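Local coordinates for IPT/TIG domain-containing protein BACOVA_02650 (Bacteroides ovatus, PDB 5E7H) that binds polysaccharide at the cell surface and probably mediates xyloglucan binding before the glycan is transported into the periplasm for degradation, at residues K2-A7 against G23-E28; G16-I21 against S55-Q60; V29-I34 against S69-G74; N35-I40 against A61-G66. All blocks are in the same frame, centred on the assembly; numbering follows the deposited sequence.

Interaction 1. Residues K2-A7 against G23-E28; sequences KPVVTA and GQNFIE
V4 and Q24 form an antiparallel hydrogen-bonded pair, with V4 N to Q24 O and Q24 N to V4 O both at 3.0 Å, and the next pair, V5 with G23, is non-hydrogen-bonded. The chains come close at G23, whose CA lies 3.1 Å from V4 O; a side chain at this position would collide with that oxygen. Beyond the paired strands a side chain takes over from the backbone. CG of N25 stands beside its own backbone N, anti to the carbonyl carbon (chi1 -49°), and ND2 donates to K2 O at 2.8 Å from a position tilted 30° from the carbonyl plane. An alanine here would probably leave K2 O without this donor and the K2-P3 segment less firmly held against the turn. The two strands, 4-8 and 18-24, make the first hairpin of the IPT/TIG domain, an immunoglobulin-like E-set fold, and a classic beta bulge interrupts it where T6 and A7 both face T22. F26, at the centre of an inverse gamma turn, turns its ring back toward the V4-Q24 pair, with CZ 3.3 Å from V4 O and Q24 N over one face, offset toward the rim. P3 CB, 4.2 Å from F26 CD1, and V5 CG2, 4.4 Å from F26 CZ, meet the edge of that ring, and P3 and V5 also touch V77 of strand 75-78.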
loop_
_atom_site.group_PDB
_atom_site.type_symbol
_atom_site.label_atom_id
_atom_site.label_comp_id
_atom_site.label_asym_id
_atom_site.label_seq_id
_atom_site.Cartn_x
_atom_site.Cartn_y
_atom_site.Cartn_z
ATOM N N LYS A 2 -16.338 25.560 -3.720
ATOM C CA LYS A 2 -14.968 25.093 -3.526
ATOM C C LYS A 2 -14.792 23.635 -3.940
ATOM O O LYS A 2 -15.705 22.830 -3.766
ATOM C CB LYS A 2 -14.568 25.236 -2.056
ATOM C CG LYS A 2 -13.338 26.089 -1.803
ATOM C CD LYS A 2 -13.664 27.570 -1.757
ATOM C CE LYS A 2 -14.497 27.929 -0.532
ATOM N NZ LYS A 2 -15.954 28.056 -0.834
ATOM N N PRO A 3 -13.618 23.286 -4.489
ATOM C CA PRO A 3 -13.356 21.853 -4.661
ATOM C C PRO A 3 -13.200 21.151 -3.319
ATOM O O PRO A 3 -12.765 21.767 -2.349
ATOM C CB PRO A 3 -12.050 21.829 -5.451
ATOM C CG PRO A 3 -11.364 23.077 -5.072
ATOM C CD PRO A 3 -12.464 24.101 -4.905
ATOM N N VAL A 4 -13.554 19.870 -3.290
ATOM C CA VAL A 4 -13.488 19.051 -2.093
ATOM C C VAL A 4 -12.821 17.736 -2.471
ATOM O O VAL A 4 -13.062 17.225 -3.554
ATOM C CB VAL A 4 -14.885 18.787 -1.523
ATOM C CG1 VAL A 4 -14.804 17.896 -0.296
ATOM C CG2 VAL A 4 -15.568 20.102 -1.186
ATOM N N VAL A 5 -11.983 17.200 -1.586
ATOM C CA VAL A 5 -11.375 15.888 -1.794
ATOM C C VAL A 5 -11.928 14.900 -0.780
ATOM O O VAL A 5 -11.822 15.135 0.422
ATOM C CB VAL A 5 -9.847 15.939 -1.654
ATOM C CG1 VAL A 5 -9.241 14.545 -1.808
ATOM C CG2 VAL A 5 -9.246 16.884 -2.676
ATOM N N THR A 6 -12.513 13.799 -1.244
ATOM C CA THR A 6 -13.053 12.799 -0.319
ATOM C C THR A 6 -12.168 11.554 -0.186
ATOM O O THR A 6 -12.190 10.901 0.853
ATOM C CB THR A 6 -14.475 12.362 -0.734
ATOM O OG1 THR A 6 -14.471 11.897 -2.086
ATOM C CG2 THR A 6 -15.446 13.525 -0.608
ATOM N N ALA A 7 -11.392 11.216 -1.215
ATOM C CA ALA A 7 -10.486 10.073 -1.125
ATOM C C ALA A 7 -9.400 10.140 -2.198
ATOM O O ALA A 7 -9.599 10.737 -3.254
ATOM C CB ALA A 7 -11.255 8.784 -1.253
ATOM N N GLY A 23 -13.996 13.331 -5.171
ATOM C CA GLY A 23 -14.388 14.521 -4.452
ATOM C C GLY A 23 -15.542 15.191 -5.138
ATOM O O GLY A 23 -16.383 14.531 -5.738
ATOM N N GLN A 24 -15.561 16.513 -5.065
ATOM C CA GLN A 24 -16.657 17.281 -5.630
ATOM C C GLN A 24 -16.148 18.590 -6.202
ATOM O O GLN A 24 -15.174 19.151 -5.705
ATOM C CB GLN A 24 -17.722 17.549 -4.561
ATOM C CG GLN A 24 -18.474 16.307 -4.111
ATOM C CD GLN A 24 -19.386 16.570 -2.931
ATOM O OE1 GLN A 24 -19.069 17.371 -2.050
ATOM N NE2 GLN A 24 -20.529 15.895 -2.907
ATOM N N ASN A 25 -16.833 19.065 -7.242
ATOM C CA ASN A 25 -16.580 20.382 -7.828
ATOM C C ASN A 25 -15.201 20.523 -8.468
ATOM O O ASN A 25 -14.586 21.587 -8.378
ATOM C CB ASN A 25 -16.748 21.467 -6.766
ATOM C CG ASN A 25 -18.039 21.330 -6.000
ATOM O OD1 ASN A 25 -19.087 21.067 -6.577
ATOM N ND2 ASN A 25 -17.969 21.502 -4.691
ATOM N N PHE A 26 -14.719 19.452 -9.096
ATOM C CA PHE A 26 -13.466 19.498 -9.838
ATOM C C PHE A 26 -13.734 20.145 -11.205
ATOM O O PHE A 26 -13.576 19.528 -12.259
ATOM C CB PHE A 26 -12.865 18.085 -9.985
ATOM C CG PHE A 26 -12.422 17.450 -8.684
ATOM C CD1 PHE A 26 -11.911 18.208 -7.634
ATOM C CD2 PHE A 26 -12.498 16.075 -8.521
ATOM C CE1 PHE A 26 -11.491 17.595 -6.446
ATOM C CE2 PHE A 26 -12.070 15.461 -7.336
ATOM C CZ PHE A 26 -11.572 16.229 -6.311
ATOM N N ILE A 27 -14.145 21.405 -11.156
ATOM C CA ILE A 27 -14.584 22.137 -12.345
ATOM C C ILE A 27 -13.446 23.000 -12.876
ATOM O O ILE A 27 -12.919 23.851 -12.166
ATOM C CB ILE A 27 -15.816 23.013 -12.022
ATOM C CG1 ILE A 27 -16.978 22.125 -11.567
ATOM C CG2 ILE A 27 -16.229 23.851 -13.230
ATOM C CD1 ILE A 27 -18.029 22.849 -10.753
ATOM N N GLU A 28 -13.076 22.768 -14.131
ATOM C CA GLU A 28 -11.980 23.489 -14.776
ATOM C C GLU A 28 -10.730 23.438 -13.911
ATOM O O GLU A 28 -10.204 24.466 -13.493
ATOM C CB GLU A 28 -12.373 24.944 -15.069
ATOM C CG GLU A 28 -13.234 25.095 -16.298
ATOM C CD GLU A 28 -12.494 24.756 -17.578
ATOM O OE1 GLU A 28 -11.587 25.517 -17.971
ATOM O OE2 GLU A 28 -12.823 23.723 -18.194
#

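Interaction 2. Residues G16-I21 against S55-Q60; sequences GSTVTI and SFVLPQ
The F56 ring carries V19 on one face and I21 at its edge. V19 CB sits 4.1 Å from the ring centroid and 25° off the normal, a CH-pi contact displaced toward the rim, while CG1 of V19 comes near CZ and CG2 near CE1. I21 CD1 meets the edge at CE2, 4.1 Å away. CG of F56 stands between its backbone N and carbonyl carbon (chi1 55°), and the side chain runs beside that of V19, pointing the same way. An alanine in place of F56 would probably open a gap beside V19 CB and I21 CD1, which would lose the ring they pack on. In the backbone, V19 and F56 form a hydrogen-bonded antiparallel pair: V19 N reaches F56 O at 2.8 Å and F56 N reaches V19 O at 3.0 Å. The ladder runs on past the strands, with L58 N bonded to S17 O at 3.0 Å and G16 N to L58 O at 2.9 Å. T18, T20, S55 and V57 line the other face of the sheet. On the face of V19 and F56, the phenyl ring reaches across the immunoglobulin-like sandwich to V32 and I34 of strand 31-34 and I40 of strand 38-40.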
loop_
_atom_site.group_PDB
_atom_site.type_symbol
_atom_site.label_atom_id
_atom_site.label_comp_id
_atom_site.label_asym_id
_atom_site.label_seq_id
_atom_site.Cartn_x
_atom_site.Cartn_y
_atom_site.Cartn_z
ATOM N N GLY A 16 4.472 5.804 -12.470
ATOM C CA GLY A 16 4.018 5.232 -13.725
ATOM C C GLY A 16 2.644 4.611 -13.636
ATOM O O GLY A 16 2.135 4.106 -14.633
ATOM N N SER A 17 2.052 4.628 -12.450
ATOM C CA SER A 17 0.707 4.097 -12.248
ATOM C C SER A 17 -0.292 5.235 -12.094
ATOM O O SER A 17 0.081 6.407 -11.956
ATOM C CB SER A 17 0.662 3.171 -11.041
ATOM O OG SER A 17 0.665 3.911 -9.821
ATOM N N THR A 18 -1.578 4.893 -12.161
ATOM C CA THR A 18 -2.646 5.886 -12.134
ATOM C C THR A 18 -3.004 6.239 -10.703
ATOM O O THR A 18 -3.169 5.356 -9.856
ATOM C CB THR A 18 -3.893 5.380 -12.862
ATOM O OG1 THR A 18 -3.546 5.081 -14.218
ATOM C CG2 THR A 18 -5.003 6.439 -12.863
ATOM N N VAL A 19 -3.107 7.533 -10.460
ATOM C CA VAL A 19 -3.605 8.088 -9.205
ATOM C C VAL A 19 -5.008 8.598 -9.462
ATOM O O VAL A 19 -5.230 9.291 -10.443
ATOM C CB VAL A 19 -2.725 9.254 -8.712
ATOM C CG1 VAL A 19 -3.173 9.730 -7.320
ATOM C CG2 VAL A 19 -1.275 8.834 -8.677
ATOM N N THR A 20 -5.941 8.245 -8.583
ATOM C CA THR A 20 -7.327 8.677 -8.719
ATOM C C THR A 20 -7.732 9.419 -7.459
ATOM O O THR A 20 -7.432 8.973 -6.359
ATOM C CB THR A 20 -8.272 7.486 -8.957
ATOM O OG1 THR A 20 -7.838 6.753 -10.106
ATOM C CG2 THR A 20 -9.679 7.965 -9.208
ATOM N N ILE A 21 -8.381 10.558 -7.639
ATOM C CA ILE A 21 -8.853 11.387 -6.537
ATOM C C ILE A 21 -10.347 11.577 -6.695
ATOM O O ILE A 21 -10.798 12.028 -7.721
ATOM C CB ILE A 21 -8.172 12.756 -6.512
ATOM C CG1 ILE A 21 -6.656 12.586 -6.414
ATOM C CG2 ILE A 21 -8.712 13.597 -5.349
ATOM C CD1 ILE A 21 -5.897 13.886 -6.574
ATOM N N SER A 55 -8.075 11.849 -12.436
ATOM C CA SER A 55 -7.001 10.874 -12.440
ATOM C C SER A 55 -5.865 11.297 -13.347
ATOM O O SER A 55 -6.044 12.095 -14.256
ATOM C CB SER A 55 -7.507 9.495 -12.862
ATOM O OG SER A 55 -8.013 9.530 -14.190
ATOM N N PHE A 56 -4.692 10.738 -13.071
ATOM C CA PHE A 56 -3.485 11.046 -13.824
ATOM C C PHE A 56 -2.445 10.011 -13.475
ATOM O O PHE A 56 -2.511 9.387 -12.411
ATOM C CB PHE A 56 -2.957 12.437 -13.490
ATOM C CG PHE A 56 -2.720 12.638 -12.024
ATOM C CD1 PHE A 56 -1.514 12.290 -11.446
ATOM C CD2 PHE A 56 -3.722 13.179 -11.228
ATOM C CE1 PHE A 56 -1.314 12.463 -10.080
ATOM C CE2 PHE A 56 -3.524 13.350 -9.868
ATOM C CZ PHE A 56 -2.327 12.999 -9.305
ATOM N N VAL A 57 -1.473 9.851 -14.362
ATOM C CA VAL A 57 -0.342 8.992 -14.107
ATOM C C VAL A 57 0.720 9.749 -13.306
ATOM O O VAL A 57 1.036 10.893 -13.663
ATOM C CB VAL A 57 0.235 8.509 -15.432
ATOM C CG1 VAL A 57 1.485 7.692 -15.201
ATOM C CG2 VAL A 57 -0.808 7.684 -16.192
ATOM N N LEU A 58 1.252 9.136 -12.245
ATOM C CA LEU A 58 2.302 9.759 -11.436
ATOM C C LEU A 58 3.618 9.738 -12.253
ATOM O O LEU A 58 4.141 8.659 -12.523
ATOM C CB LEU A 58 2.466 9.041 -10.093
ATOM C CG LEU A 58 3.464 9.701 -9.137
ATOM C CD1 LEU A 58 2.941 11.026 -8.631
ATOM C CD2 LEU A 58 3.773 8.775 -7.984
ATOM N N PRO A 59 4.150 10.907 -12.643
ATOM C CA PRO A 59 5.292 10.885 -13.566
ATOM C C PRO A 59 6.660 10.659 -12.915
ATOM O O PRO A 59 7.611 10.269 -13.604
ATOM C CB PRO A 59 5.233 12.260 -14.213
ATOM C CG PRO A 59 4.600 13.137 -13.209
ATOM C CD PRO A 59 3.620 12.272 -12.463
ATOM N N GLN A 60 6.754 10.896 -11.613
ATOM C CA GLN A 60 8.008 10.765 -10.881
ATOM C C GLN A 60 7.663 10.699 -9.397
ATOM O O GLN A 60 6.558 11.080 -9.017
ATOM C CB GLN A 60 8.946 11.936 -11.152
ATOM C CG GLN A 60 8.359 13.274 -10.713
ATOM C CD GLN A 60 9.153 14.481 -11.172
ATOM O OE1 GLN A 60 8.824 15.108 -12.176
ATOM N NE2 GLN A 60 10.180 14.835 -10.412
#

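Interaction 3. Residues V29-I34 against S69-G74; sequences VSRVNI and SVTAIG
S30 and R31 both face T71, a classic beta bulge at the start of an otherwise regular antiparallel ladder. Four backbone hydrogen bonds hold the two segments. At the bulge S30 N reaches T71 O at 2.9 Å, and T71 N reaches R31 O at 2.8 Å in an almost straight bond. Further along, N33 and S69 exchange two: N33 N to S69 O at 2.9 Å and S69 N to N33 O at 3.0 Å. Between the bonded positions CA-H...O contacts fill in, as from V32 CA to S69 O and from V70 CA to R31 O. The apolar contacts gather on the face of V32 and V70, where V29 CG1 meets V70 CG1 at 4.2 Å and V32 CG2 meets V70 CG2 at 4.4 Å; both V32 and V70 also touch I54 of strand 53-57, in the facing sheet of the immunoglobulin-like sandwich. On the other face the contacts are polar or mixed. S30 OG rests against the T71 methyl, CG2, at 3.3 Å, and R31 CB lies by T71 CB before the extended arginine chain leads off to its salt bridge with D39, which also accepts a hydrogen bond from N33 ND2. T71 OG1 is hydrogen-bonded to T76 OG1. A water is hydrogen-bonded to N33 OD1, 2.8 Å away, and to S69 OG; N33 OD1 accepts from G36 N as well. The chemistry therefore divides by face: V32 and V70 add hydrocarbon to the core, while the other face ties its polar ends to water and to neighbouring strands and turns, and D39 would probably offset the arginine charge.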
loop_
_atom_site.group_PDB
_atom_site.type_symbol
_atom_site.label_atom_id
_atom_site.label_comp_id
_atom_site.label_asym_id
_atom_site.label_seq_id
_atom_site.Cartn_x
_atom_site.Cartn_y
_atom_site.Cartn_z
ATOM N N VAL A 29 -10.263 22.223 -13.646
ATOM C CA VAL A 29 -9.045 22.022 -12.872
ATOM C C VAL A 29 -7.887 22.678 -13.604
ATOM O O VAL A 29 -7.641 22.382 -14.774
ATOM C CB VAL A 29 -8.773 20.527 -12.652
ATOM C CG1 VAL A 29 -7.397 20.292 -12.017
ATOM C CG2 VAL A 29 -9.873 19.920 -11.783
ATOM N N SER A 30 -7.203 23.587 -12.920
ATOM C CA SER A 30 -6.145 24.376 -13.537
ATOM C C SER A 30 -4.775 24.008 -12.989
ATOM O O SER A 30 -3.754 24.399 -13.542
ATOM C CB SER A 30 -6.409 25.870 -13.334
ATOM O OG SER A 30 -6.423 26.218 -11.965
ATOM N N ARG A 31 -4.746 23.240 -11.905
ATOM C CA ARG A 31 -3.477 22.828 -11.338
ATOM C C ARG A 31 -3.659 21.645 -10.412
ATOM O O ARG A 31 -4.590 21.625 -9.618
ATOM C CB ARG A 31 -2.832 23.973 -10.567
ATOM C CG ARG A 31 -1.414 23.696 -10.155
ATOM C CD ARG A 31 -0.872 24.809 -9.293
ATOM N NE ARG A 31 0.557 24.650 -9.052
ATOM C CZ ARG A 31 1.255 25.368 -8.179
ATOM N NH1 ARG A 31 0.656 26.302 -7.448
ATOM N NH2 ARG A 31 2.553 25.148 -8.035
ATOM N N VAL A 32 -2.763 20.671 -10.530
ATOM C CA VAL A 32 -2.621 19.620 -9.525
ATOM C C VAL A 32 -1.151 19.564 -9.121
ATOM O O VAL A 32 -0.292 19.180 -9.919
ATOM C CB VAL A 32 -3.100 18.232 -10.032
ATOM C CG1 VAL A 32 -2.813 17.136 -9.005
ATOM C CG2 VAL A 32 -4.592 18.276 -10.340
ATOM N N ASN A 33 -0.869 19.977 -7.886
ATOM C CA ASN A 33 0.495 20.031 -7.384
ATOM C C ASN A 33 0.764 18.867 -6.449
ATOM O O ASN A 33 -0.025 18.594 -5.553
ATOM C CB ASN A 33 0.767 21.344 -6.656
ATOM C CG ASN A 33 2.164 21.399 -6.077
ATOM O OD1 ASN A 33 2.370 21.049 -4.928
ATOM N ND2 ASN A 33 3.140 21.807 -6.894
ATOM N N ILE A 34 1.881 18.188 -6.682
ATOM C CA ILE A 34 2.314 17.068 -5.872
ATOM C C ILE A 34 3.397 17.465 -4.875
ATOM O O ILE A 34 4.537 17.732 -5.265
ATOM C CB ILE A 34 2.856 15.935 -6.753
ATOM C CG1 ILE A 34 1.882 15.573 -7.883
ATOM C CG2 ILE A 34 3.137 14.712 -5.909
ATOM C CD1 ILE A 34 0.455 15.208 -7.469
ATOM N N SER A 69 -2.374 19.234 -3.868
ATOM C CA SER A 69 -3.235 20.421 -3.961
ATOM C C SER A 69 -3.916 20.461 -5.321
ATOM O O SER A 69 -3.248 20.370 -6.350
ATOM C CB SER A 69 -2.425 21.702 -3.750
ATOM O OG SER A 69 -1.869 21.730 -2.447
ATOM N N VAL A 70 -5.235 20.620 -5.314
ATOM C CA VAL A 70 -6.031 20.711 -6.535
ATOM C C VAL A 70 -6.644 22.099 -6.635
ATOM O O VAL A 70 -7.348 22.535 -5.727
ATOM C CB VAL A 70 -7.152 19.643 -6.566
ATOM C CG1 VAL A 70 -7.993 19.773 -7.850
ATOM C CG2 VAL A 70 -6.564 18.245 -6.442
ATOM N N THR A 71 -6.354 22.801 -7.727
ATOM C CA THR A 71 -6.975 24.099 -7.981
ATOM C C THR A 71 -8.060 23.939 -9.033
ATOM O O THR A 71 -7.819 23.389 -10.104
ATOM C CB THR A 71 -5.958 25.148 -8.453
ATOM O OG1 THR A 71 -4.943 25.322 -7.459
ATOM C CG2 THR A 71 -6.642 26.497 -8.692
ATOM N N ALA A 72 -9.259 24.405 -8.700
ATOM C CA ALA A 72 -10.393 24.384 -9.612
ATOM C C ALA A 72 -10.965 25.789 -9.654
ATOM O O ALA A 72 -10.452 26.683 -8.986
ATOM C CB ALA A 72 -11.446 23.377 -9.165
ATOM N N ILE A 73 -12.020 25.983 -10.428
ATOM C CA ILE A 73 -12.577 27.326 -10.600
ATOM C C ILE A 73 -13.039 27.910 -9.260
ATOM O O ILE A 73 -12.959 29.119 -9.035
ATOM C CB ILE A 73 -13.752 27.330 -11.594
ATOM C CG1 ILE A 73 -14.343 28.739 -11.723
ATOM C CG2 ILE A 73 -14.851 26.375 -11.161
ATOM C CD1 ILE A 73 -13.326 29.842 -11.992
ATOM N N GLY A 74 -13.503 27.038 -8.371
ATOM C CA GLY A 74 -14.002 27.454 -7.075
ATOM C C GLY A 74 -12.926 27.702 -6.034
ATOM O O GLY A 74 -13.221 28.196 -4.943
HETATM O O HOH W 1 0.704 20.500 -2.740
#

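Interaction 4. Residues N35-I40 against A61-G66; sequences NGEFDI and APTQSG
N35 and E37 reach from the turn between strands 31-34 and 38-40 to the loop 61-66, joining two connections of the immunoglobulin-like IPT/TIG domain; strand 38-40 starts at a classic beta bulge in which E37 and F38 both face I34. Followed outward, the N35 side chain runs closely beside G66. CB lies 4.0 Å from G66 CA, and a CB on that glycine would clash with it. CG comes to 3.5 Å from G66 CA, its place beside the backbone N and anti to the carbonyl carbon (chi1 -69°) directing it at the loop. From there the amide forks: OD1 rests 3.3 Å from G66 C, while ND2 passes by P62 CB and donates to Q64 O at 2.9 Å, meeting a lone pair in the carbonyl plane. ND2 is also hydrogen-bonded to F83 O, so two carbonyls would fix the rotation of the amide. E37 grips the same loop through backbone N-H groups. Its chain is extended beyond CG, and OE1 takes T63 N at 2.9 Å along a nearly straight bond, using the syn lone pair. OE2 accepts a weak bond from Q64 N at 3.0 Å, so the carboxylate spans two consecutive amides, which would probably stabilise its charge. One water bridges E37 OE2 and Q64 OE1. The F38 ring meets P62 at its edge, CE1 lying 4.0 Å from P62 N. A second water donates to A61 O at 2.7 Å and, weakly, to E37 OE1.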
loop_
_atom_site.group_PDB
_atom_site.type_symbol
_atom_site.label_atom_id
_atom_site.label_comp_id
_atom_site.label_asym_id
_atom_site.label_seq_id
_atom_site.Cartn_x
_atom_site.Cartn_y
_atom_site.Cartn_z
ATOM N N ASN A 35 3.004 17.573 -3.604
ATOM C CA ASN A 35 3.924 17.759 -2.477
ATOM C C ASN A 35 4.810 18.986 -2.600
ATOM O O ASN A 35 5.893 19.020 -2.024
ATOM C CB ASN A 35 4.788 16.494 -2.287
ATOM C CG ASN A 35 3.976 15.310 -1.794
ATOM O OD1 ASN A 35 2.742 15.341 -1.824
ATOM N ND2 ASN A 35 4.660 14.272 -1.309
ATOM N N GLY A 36 4.309 20.000 -3.306
ATOM C CA GLY A 36 5.041 21.232 -3.591
ATOM C C GLY A 36 6.375 21.001 -4.317
ATOM O O GLY A 36 7.299 21.816 -4.223
ATOM N N GLU A 37 6.451 19.918 -5.085
ATOM C CA GLU A 37 7.661 19.600 -5.845
ATOM C C GLU A 37 7.469 19.691 -7.349
ATOM O O GLU A 37 8.362 20.151 -8.052
ATOM C CB GLU A 37 8.145 18.202 -5.489
ATOM C CG GLU A 37 8.620 18.137 -4.057
ATOM C CD GLU A 37 9.235 16.813 -3.674
ATOM O OE1 GLU A 37 9.686 16.058 -4.570
ATOM O OE2 GLU A 37 9.262 16.530 -2.457
ATOM N N PHE A 38 6.323 19.239 -7.838
ATOM C CA PHE A 38 6.033 19.322 -9.272
ATOM C C PHE A 38 4.533 19.322 -9.531
ATOM O O PHE A 38 3.763 18.859 -8.696
ATOM C CB PHE A 38 6.704 18.160 -10.022
ATOM C CG PHE A 38 6.289 16.787 -9.542
ATOM C CD1 PHE A 38 6.985 16.127 -8.516
ATOM C CD2 PHE A 38 5.200 16.131 -10.106
ATOM C CE1 PHE A 38 6.602 14.883 -8.080
ATOM C CE2 PHE A 38 4.818 14.888 -9.667
ATOM C CZ PHE A 38 5.514 14.250 -8.652
ATOM N N ASP A 39 4.141 19.815 -10.708
ATOM C CA ASP A 39 2.740 19.863 -11.133
ATOM C C ASP A 39 2.466 18.763 -12.148
ATOM O O ASP A 39 3.359 18.359 -12.898
ATOM C CB ASP A 39 2.382 21.223 -11.761
ATOM C CG ASP A 39 2.474 22.371 -10.787
ATOM O OD1 ASP A 39 2.275 22.161 -9.579
ATOM O OD2 ASP A 39 2.720 23.508 -11.243
ATOM N N ILE A 40 1.225 18.296 -12.180
ATOM C CA ILE A 40 0.759 17.419 -13.245
ATOM C C ILE A 40 0.293 18.305 -14.398
ATOM O O ILE A 40 -0.539 19.178 -14.187
ATOM C CB ILE A 40 -0.405 16.517 -12.778
ATOM C CG1 ILE A 40 -0.041 15.755 -11.492
ATOM C CG2 ILE A 40 -0.841 15.563 -13.901
ATOM C CD1 ILE A 40 1.099 14.784 -11.612
ATOM N N ALA A 61 8.587 10.198 -8.582
ATOM C CA ALA A 61 8.374 10.121 -7.131
ATOM C C ALA A 61 8.705 11.446 -6.460
ATOM O O ALA A 61 9.769 12.007 -6.691
ATOM C CB ALA A 61 9.216 9.032 -6.531
ATOM N N PRO A 62 7.808 11.939 -5.595
ATOM C CA PRO A 62 8.223 12.988 -4.655
ATOM C C PRO A 62 9.423 12.550 -3.816
ATOM O O PRO A 62 9.499 11.380 -3.455
ATOM C CB PRO A 62 6.985 13.166 -3.756
ATOM C CG PRO A 62 5.872 12.467 -4.441
ATOM C CD PRO A 62 6.459 11.418 -5.309
ATOM N N THR A 63 10.315 13.487 -3.492
ATOM C CA THR A 63 11.478 13.196 -2.670
ATOM C C THR A 63 11.168 13.396 -1.187
ATOM O O THR A 63 11.939 12.950 -0.341
ATOM C CB THR A 63 12.686 14.088 -3.052
ATOM O OG1 THR A 63 12.426 15.444 -2.693
ATOM C CG2 THR A 63 12.961 14.024 -4.562
ATOM N N GLN A 64 10.040 14.044 -0.882
ATOM C CA GLN A 64 9.626 14.318 0.499
ATOM C C GLN A 64 8.136 14.090 0.620
ATOM O O GLN A 64 7.414 14.115 -0.379
ATOM C CB GLN A 64 9.944 15.752 0.916
ATOM C CG GLN A 64 11.405 16.130 0.821
ATOM C CD GLN A 64 11.644 17.581 1.171
ATOM O OE1 GLN A 64 10.708 18.384 1.233
ATOM N NE2 GLN A 64 12.901 17.926 1.402
ATOM N N SER A 65 7.673 13.876 1.844
ATOM C CA SER A 65 6.253 13.810 2.127
ATOM C C SER A 65 5.608 15.188 1.905
ATOM O O SER A 65 6.284 16.202 1.799
ATOM C CB SER A 65 6.018 13.342 3.554
ATOM O OG SER A 65 6.648 14.223 4.470
ATOM N N GLY A 66 4.283 15.203 1.806
ATOM C CA GLY A 66 3.554 16.428 1.529
ATOM C C GLY A 66 2.095 16.128 1.276
ATOM O O GLY A 66 1.578 15.116 1.739
HETATM O O HOH W 2 8.820 18.846 -0.742
HETATM O O HOH W 3 10.341 14.533 -7.478
#

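How the interactions relate
All four contacts belong to the IPT/TIG domain, which precedes the xyloglucan-binding domain in the chain, and together outline its two-sheet, immunoglobulin-like sandwich. Interactions 1 and 2 share strand 18-24 in one sheet, their centres about 17 Å apart, and their segments alternate along the chain, as do those of interactions 2 and 3. Interaction 1 closes before interactions 3 and 4 open. Interaction 3 pairs strands of the other sheet; its centre is about 9 Å from that of interaction 1, and a probable hydrogen bond between I73 N and I27 O links the two. Interaction 4 is nested within the loop that interaction 3 closes and borders the same sheet through strand 38-40. F56 touches residues of both, so the sheets share one core.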